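Local coordinates for beta sliding clamp (Caulobacter crescentus, PDB 5WCE), which forms a ring-shaped head-to-tail homodimer around DNA and probably tethers DNA polymerases and other proteins to it for processive replication, at residues I344-E350 and V362-V366. Numbering follows the deposited sequence.
Sequences IAGPQAE and VVDPV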
loop_
_atom_site.group_PDB
_atom_site.type_symbol
_atom_site.label_atom_id
_atom_site.label_comp_id
_atom_site.label_asym_id
_atom_site.label_seq_id
_atom_site.Cartn_x
_atom_site.Cartn_y
_atom_site.Cartn_z
ATOM N N ILE A 344 -12.346 12.809 17.764
ATOM C CA ILE A 344 -12.748 13.028 19.134
ATOM C C ILE A 344 -11.672 12.409 20.035
ATOM O O ILE A 344 -11.279 11.257 19.834
ATOM C CB ILE A 344 -14.135 12.380 19.369
ATOM C CG1 ILE A 344 -15.208 13.122 18.539
ATOM C CG2 ILE A 344 -14.495 12.311 20.829
ATOM C CD1 ILE A 344 -15.398 14.591 18.803
ATOM N N ALA A 345 -11.202 13.181 21.021
ATOM C CA ALA A 345 -9.982 12.830 21.781
ATOM C C ALA A 345 -10.258 12.000 23.037
ATOM O O ALA A 345 -9.320 11.486 23.635
ATOM C CB ALA A 345 -9.228 14.112 22.154
ATOM N N GLY A 346 -11.514 11.956 23.508
ATOM C CA GLY A 346 -11.853 11.233 24.729
ATOM C C GLY A 346 -12.979 10.247 24.528
ATOM O O GLY A 346 -13.384 10.021 23.413
ATOM N N PRO A 347 -13.568 9.756 25.623
ATOM C CA PRO A 347 -14.560 8.700 25.436
ATOM C C PRO A 347 -15.933 9.171 24.939
ATOM O O PRO A 347 -16.629 8.370 24.344
ATOM C CB PRO A 347 -14.666 8.052 26.818
ATOM C CG PRO A 347 -14.232 9.118 27.765
ATOM C CD PRO A 347 -13.152 9.877 27.026
ATOM N N GLN A 348 -16.329 10.407 25.214
ATOM C CA GLN A 348 -17.625 10.893 24.741
ATOM C C GLN A 348 -17.572 11.838 23.556
ATOM O O GLN A 348 -16.610 12.556 23.348
ATOM C CB GLN A 348 -18.400 11.596 25.844
ATOM C CG GLN A 348 -18.431 10.845 27.153
ATOM C CD GLN A 348 -19.744 10.996 27.882
ATOM O OE1 GLN A 348 -19.978 12.003 28.606
ATOM N NE2 GLN A 348 -20.617 9.976 27.721
ATOM N N ALA A 349 -18.654 11.841 22.786
ATOM C CA ALA A 349 -18.870 12.864 21.802
ATOM C C ALA A 349 -20.239 13.452 22.105
ATOM O O ALA A 349 -21.142 12.754 22.563
ATOM C CB ALA A 349 -18.802 12.324 20.392
ATOM N N GLU A 350 -20.354 14.736 21.872
ATOM C CA GLU A 350 -21.611 15.466 22.027
ATOM C C GLU A 350 -22.064 15.969 20.686
ATOM O O GLU A 350 -21.311 16.705 19.971
ATOM C CB GLU A 350 -21.468 16.641 23.009
ATOM C CG GLU A 350 -22.717 17.480 23.196
ATOM C CD GLU A 350 -22.500 18.650 24.162
ATOM O OE1 GLU A 350 -21.814 18.471 25.146
ATOM O OE2 GLU A 350 -22.966 19.784 23.905
ATOM N N VAL A 362 -20.919 18.863 16.180
ATOM C CA VAL A 362 -20.329 17.858 17.051
ATOM C C VAL A 362 -19.218 18.537 17.830
ATOM O O VAL A 362 -18.341 19.229 17.225
ATOM C CB VAL A 362 -19.760 16.678 16.256
ATOM C CG1 VAL A 362 -19.325 15.568 17.196
ATOM C CG2 VAL A 362 -20.804 16.167 15.263
ATOM N N VAL A 363 -19.265 18.399 19.141
ATOM C CA VAL A 363 -18.257 18.988 20.007
ATOM C C VAL A 363 -17.570 17.900 20.813
ATOM O O VAL A 363 -18.125 16.824 21.041
ATOM C CB VAL A 363 -18.758 20.122 20.907
ATOM C CG1 VAL A 363 -19.261 21.333 20.097
ATOM C CG2 VAL A 363 -19.782 19.687 21.858
ATOM N N ASP A 364 -16.342 18.197 21.218
ATOM C CA ASP A 364 -15.486 17.262 21.906
ATOM C C ASP A 364 -15.378 17.750 23.352
ATOM O O ASP A 364 -14.725 18.786 23.612
ATOM C CB ASP A 364 -14.090 17.225 21.296
ATOM C CG ASP A 364 -13.213 16.179 21.935
ATOM O OD1 ASP A 364 -13.497 15.776 23.110
ATOM O OD2 ASP A 364 -12.212 15.767 21.296
ATOM N N PRO A 365 -15.969 17.005 24.315
ATOM C CA PRO A 365 -15.908 17.488 25.718
ATOM C C PRO A 365 -14.498 17.650 26.321
ATOM O O PRO A 365 -14.369 18.366 27.317
ATOM C CB PRO A 365 -16.731 16.442 26.501
ATOM C CG PRO A 365 -17.629 15.807 25.466
ATOM C CD PRO A 365 -16.816 15.802 24.193
ATOM N N VAL A 366 -13.480 17.026 25.770
ATOM C CA VAL A 366 -12.142 17.207 26.290
ATOM C C VAL A 366 -11.291 18.173 25.453
ATOM O O VAL A 366 -10.134 18.343 25.758
ATOM C CB VAL A 366 -11.386 15.869 26.477
ATOM C CG1 VAL A 366 -12.195 14.919 27.362
ATOM C CG2 VAL A 366 -11.009 15.223 25.178
HETATM O O HOH W 1 -14.043 13.394 24.187
#
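Asp364 OD1 is gripped twice: Val366 N donates to it from above the carboxylate plane (N to OD1 2.9 Å), making an Asx turn, and a water donates to both OD1 and Gln348 O, bridging the two acceptors across the contact. The other oxygen, OD2, takes the backbone N-H of Ala345 (N to OD2 2.8 Å) on its syn side, 32° out of that plane. With CG anti to the backbone N (chi1 -176°), the Asp364 carboxylate reaches the loop 344-347 while Ile344 runs past it in the opposite direction, CD1 lying 3.9 Å from Asp364 CB. With an alanine here, the N-H groups of Ala345 and Val366 and the water would probably lose their acceptor, leaving the loop less tied to the strand end. Val366 CG2 rests on Ala345 CB at 3.7 Å. Where the strands pair, Val363 N donates to Glu350 O (2.8 Å) and Glu350 N returns a longer bond to Val363 O (3.2 Å). Val363 CG2 lies alongside the extended Glu350 chain, whose OE2 forms a salt bridge with Arg352. Loop 344-347, leaving helix 334-343, thereby joins strand 360-364 at the hairpin's open end, with strands 267-272 and 370-374 flanking the hairpin in the sheet.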